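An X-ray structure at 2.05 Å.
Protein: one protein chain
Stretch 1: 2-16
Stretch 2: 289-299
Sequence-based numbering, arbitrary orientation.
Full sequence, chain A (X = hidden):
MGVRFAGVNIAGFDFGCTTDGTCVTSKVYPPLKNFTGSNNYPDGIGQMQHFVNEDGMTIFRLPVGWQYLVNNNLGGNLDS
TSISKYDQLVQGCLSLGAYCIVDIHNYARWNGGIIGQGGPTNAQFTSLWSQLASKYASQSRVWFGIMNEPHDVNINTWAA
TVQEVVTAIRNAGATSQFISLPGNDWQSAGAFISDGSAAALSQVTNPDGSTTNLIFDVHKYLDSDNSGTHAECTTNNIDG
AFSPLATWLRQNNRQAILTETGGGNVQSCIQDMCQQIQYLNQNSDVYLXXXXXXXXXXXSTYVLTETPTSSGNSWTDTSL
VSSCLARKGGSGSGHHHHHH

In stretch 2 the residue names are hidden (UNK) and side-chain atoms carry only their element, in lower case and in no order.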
# COMPACT_ATOMS: atom_id res chain seq x y z
N GLY A 2 14.99 -5.18 13.45
CA GLY A 2 13.62 -5.22 12.96
C GLY A 2 13.54 -4.81 11.50
O GLY A 2 14.53 -4.37 10.92
N VAL A 3 12.35 -4.94 10.90
CA VAL A 3 12.19 -4.57 9.51
C VAL A 3 12.50 -3.09 9.35
O VAL A 3 12.35 -2.30 10.28
CB VAL A 3 10.77 -4.85 9.00
CG1 VAL A 3 10.46 -6.35 9.08
CG2 VAL A 3 9.74 -4.04 9.81
N ARG A 4 12.94 -2.71 8.17
CA ARG A 4 13.32 -1.33 7.95
C ARG A 4 12.15 -0.34 8.07
O ARG A 4 12.28 0.73 8.66
CB ARG A 4 14.00 -1.20 6.59
CG ARG A 4 14.52 0.18 6.28
CD ARG A 4 15.34 0.19 5.01
NE ARG A 4 15.61 1.56 4.62
CZ ARG A 4 16.09 1.93 3.44
NH1 ARG A 4 16.36 1.01 2.52
NH2 ARG A 4 16.30 3.21 3.20
N PHE A 5 11.00 -0.72 7.51
CA PHE A 5 9.88 0.20 7.42
C PHE A 5 8.68 -0.24 8.25
O PHE A 5 8.24 -1.38 8.19
CB PHE A 5 9.48 0.40 5.96
CG PHE A 5 10.57 0.98 5.11
CD1 PHE A 5 11.10 2.22 5.41
CD2 PHE A 5 11.05 0.30 4.00
CE1 PHE A 5 12.10 2.77 4.64
CE2 PHE A 5 12.05 0.84 3.22
CZ PHE A 5 12.58 2.08 3.54
N ALA A 6 8.18 0.69 9.07
CA ALA A 6 6.99 0.47 9.87
C ALA A 6 6.14 1.70 9.66
O ALA A 6 6.64 2.82 9.75
CB ALA A 6 7.35 0.35 11.35
N GLY A 7 4.86 1.50 9.36
CA GLY A 7 3.97 2.62 9.17
C GLY A 7 2.53 2.20 9.00
O GLY A 7 2.13 1.10 9.40
N VAL A 8 1.75 3.09 8.39
CA VAL A 8 0.32 2.89 8.29
C VAL A 8 -0.22 3.47 6.99
O VAL A 8 0.39 4.34 6.36
CB VAL A 8 -0.43 3.56 9.45
CG1 VAL A 8 0.16 3.13 10.80
CG2 VAL A 8 -0.35 5.06 9.30
N ASN A 9 -1.36 2.95 6.57
CA ASN A 9 -2.10 3.50 5.44
C ASN A 9 -2.89 4.73 5.87
O ASN A 9 -3.62 4.67 6.85
CB ASN A 9 -3.08 2.45 4.94
CG ASN A 9 -2.42 1.41 4.07
OD1 ASN A 9 -2.42 1.54 2.85
ND2 ASN A 9 -1.85 0.37 4.68
N ILE A 10 -2.70 5.83 5.15
CA ILE A 10 -3.43 7.08 5.39
C ILE A 10 -4.48 7.19 4.29
O ILE A 10 -4.22 7.74 3.23
CB ILE A 10 -2.48 8.30 5.31
CG1 ILE A 10 -1.25 8.06 6.20
CG2 ILE A 10 -3.20 9.59 5.70
CD1 ILE A 10 -1.57 8.04 7.70
N ALA A 11 -5.65 6.62 4.56
CA ALA A 11 -6.67 6.42 3.53
C ALA A 11 -7.60 7.62 3.34
O ALA A 11 -7.65 8.52 4.17
CB ALA A 11 -7.49 5.15 3.84
N GLY A 12 -8.36 7.61 2.24
CA GLY A 12 -9.32 8.67 1.97
C GLY A 12 -9.41 9.06 0.50
O GLY A 12 -10.52 9.24 -0.04
N PHE A 13 -8.27 9.20 -0.16
CA PHE A 13 -8.27 9.47 -1.60
C PHE A 13 -8.86 8.27 -2.35
O PHE A 13 -9.15 8.33 -3.56
CB PHE A 13 -6.88 9.81 -2.13
CG PHE A 13 -6.49 11.27 -2.01
CD1 PHE A 13 -6.98 12.21 -2.89
CD2 PHE A 13 -5.59 11.68 -1.03
CE1 PHE A 13 -6.61 13.55 -2.79
CE2 PHE A 13 -5.22 13.02 -0.92
CZ PHE A 13 -5.74 13.96 -1.81
N ASP A 14 -9.05 7.17 -1.63
CA ASP A 14 -9.59 5.95 -2.22
C ASP A 14 -11.03 5.67 -1.80
O ASP A 14 -11.62 4.67 -2.23
CB ASP A 14 -8.74 4.76 -1.81
CG ASP A 14 -8.70 4.60 -0.31
OD1 ASP A 14 -8.54 5.62 0.38
OD2 ASP A 14 -8.85 3.46 0.18
N PHE A 15 -11.61 6.50 -0.95
CA PHE A 15 -12.99 6.27 -0.57
C PHE A 15 -13.83 6.39 -1.83
O PHE A 15 -13.59 7.26 -2.66
CB PHE A 15 -13.45 7.25 0.50
CG PHE A 15 -12.91 6.94 1.87
CD1 PHE A 15 -11.86 6.04 2.01
CD2 PHE A 15 -13.42 7.55 3.00
CE1 PHE A 15 -11.34 5.75 3.25
CE2 PHE A 15 -12.91 7.26 4.26
CZ PHE A 15 -11.87 6.37 4.38
N GLY A 16 -14.79 5.48 -1.99
CA GLY A 16 -15.56 5.43 -3.21
C GLY A 16 -15.05 4.37 -4.19
O GLY A 16 -15.67 4.17 -5.22
N UNK A 289 9.34 -4.35 5.51
CA UNK A 289 8.47 -3.56 6.37
C UNK A 289 7.04 -4.05 6.48
O UNK A 289 6.64 -5.02 5.83
N UNK A 290 6.28 -3.37 7.32
CA UNK A 290 4.85 -3.64 7.46
C UNK A 290 4.10 -2.31 7.52
O UNK A 290 4.62 -1.32 8.04
c UNK A 290 6.16 -4.11 10.63
c UNK A 290 4.11 -2.89 10.66
c UNK A 290 4.55 -4.47 8.72
c UNK A 290 5.71 -2.62 12.44
o UNK A 290 6.11 -2.05 13.63
c UNK A 290 4.49 -2.29 11.86
c UNK A 290 6.54 -3.53 11.82
c UNK A 290 4.95 -3.81 10.02
N UNK A 291 2.88 -2.31 6.99
CA UNK A 291 2.05 -1.11 6.98
C UNK A 291 0.63 -1.43 7.44
O UNK A 291 -0.07 -2.22 6.82
c UNK A 291 3.38 -0.38 4.95
c UNK A 291 1.34 0.91 5.63
c UNK A 291 1.99 -0.48 5.57
N UNK A 292 0.20 -0.81 8.53
CA UNK A 292 -1.10 -1.11 9.11
C UNK A 292 -2.24 -0.49 8.32
O UNK A 292 -2.06 0.54 7.68
N UNK A 293 -3.41 -1.13 8.37
CA UNK A 293 -4.65 -0.59 7.80
C UNK A 293 -5.70 -0.47 8.91
O UNK A 293 -6.03 -1.46 9.56
c UNK A 293 -5.93 1.01 2.81
n UNK A 293 -8.58 -0.50 5.55
c UNK A 293 -7.30 1.28 2.59
c UNK A 293 -5.18 -1.53 6.69
c UNK A 293 -5.52 0.28 3.91
c UNK A 293 -7.85 0.07 4.55
c UNK A 293 -8.27 0.82 3.44
c UNK A 293 -6.48 -0.21 4.80
c UNK A 293 -7.72 -1.14 6.42
c UNK A 293 -6.43 -0.99 6.01
N UNK A 294 -6.23 0.74 9.14
CA UNK A 294 -5.92 1.92 8.36
C UNK A 294 -6.24 3.19 9.14
O UNK A 294 -7.09 3.19 10.03
N UNK A 295 -5.54 4.28 8.82
CA UNK A 295 -5.78 5.57 9.45
C UNK A 295 -6.19 6.57 8.36
O UNK A 295 -6.81 6.19 7.37
c UNK A 295 -4.54 6.05 10.22
N UNK A 296 -5.83 7.84 8.53
CA UNK A 296 -6.24 8.85 7.57
C UNK A 296 -7.69 9.23 7.85
O UNK A 296 -8.01 9.65 8.96
N UNK A 297 -8.56 9.04 6.86
CA UNK A 297 -9.95 9.49 6.95
C UNK A 297 -10.88 8.51 7.66
O UNK A 297 -12.06 8.81 7.85
c UNK A 297 -10.49 9.87 5.57
o UNK A 297 -9.84 11.03 5.06
N UNK A 298 -10.37 7.36 8.06
CA UNK A 298 -11.14 6.47 8.94
C UNK A 298 -11.26 7.11 10.31
O UNK A 298 -10.34 7.80 10.76
c UNK A 298 -10.63 2.64 5.57
c UNK A 298 -11.73 3.74 7.40
c UNK A 298 -11.79 2.95 6.27
c UNK A 298 -10.52 4.25 7.84
c UNK A 298 -9.41 3.12 6.02
c UNK A 298 -10.46 5.10 9.08
c UNK A 298 -9.36 3.92 7.15
N UNK A 299 -12.40 6.93 10.98
CA UNK A 299 -12.56 7.48 12.32
C UNK A 299 -12.75 6.39 13.37
O UNK A 299 -12.52 5.22 13.09
c UNK A 299 -13.68 8.53 12.37
o UNK A 299 -16.01 8.73 11.93
c UNK A 299 -15.06 7.94 12.15
o UNK A 299 -15.21 6.71 12.21

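Position 289 has no side-chain atoms, so it is Gly289.

Position 290 carries one carbon and a six-carbon ring bearing one oxygen. Ala6 CA sits over the ring face, 4.3 Å from the centroid and 13° off the normal, and Val3 CG2 also approaches the ring. This is Tyr290, with Val3 CG2 3.7 Å from Tyr290 CD2. Its N and O both turn to stretch 1, bonding to the residues that flank Ala6: Tyr290 N donates to Phe5 O (2.9 Å, though that oxygen is less surely placed), and Gly7 N donates to Tyr290 O (3.1 Å).

Position 291 has three carbons, one carrying the other two, and a branch carbon packs against Val8 and Asn9: Val291. Its CG1 lies 3.3 Å from Val8 C and 3.4 Å from Asn9 ND2.

Position 292 is bare, hence Gly292. Its N donates to Gly7 O (2.9 Å, 166°), while its O accepts from both Asn9 N (2.7 Å) and Asn9 ND2 (3.0 Å, 169°), so one residue grips this carbonyl with backbone and side chain together.

Position 293 shows one carbon, then fused five- and six-membered rings holding eight carbons and one nitrogen. Asn9 and Asp14 meet the ring edge, and Ala11 CB also touches the ring. Only tryptophan fits, giving Trp293: Asn9 CG is 3.3 Å from its CE3, Asp14 OD2 is 3.6 Å from its CH2, and Ala11 CB is 4.1 Å from the same CH2.

Position 294 lacks side-chain atoms and follows a cis peptide bond: Gly294. An ideal CB would be crowded by Trp293 CG at 3.1 Å.

Position 295 has a single carbon, 4.4 Å from both Val8 CG2 and Ile10 CD1: the CB of Ala295. Its N donates to Asn9 O (2.8 Å) and its O accepts from Ala11 N (3.1 Å).

Position 296, again bare, is Gly296. Its phi of 79° favours glycine, and an ideal CB would clash with Ala11 N at 2.4 Å.

Position 297 has one carbon and one oxygen, and its CB is 3.8 Å from Phe15 CE2, fitting Ser297. Its N donates to Ala11 O (2.9 Å).

Position 298 bears one carbon and an unsubstituted six-carbon ring. The Phe15 edge points at its face (centroids 5.1 Å apart, planes at 54°), and Ala11 CB touches the ring. This is Phe298, with Ala11 CB 3.5 Å from its CE2.

Position 299 has two carbons, the second carrying two oxygens, and touches nothing on stretch 1: Asp299.

The contact is a parallel ladder, burying 900 Å² in total. Its register shifts by one between Val8 and Ile10, a beta bulge where stretch 2 turns its corner, and aromatic packing extends it beyond the strands.

Stretch 2 (289-299) GYVGWGAGSFD
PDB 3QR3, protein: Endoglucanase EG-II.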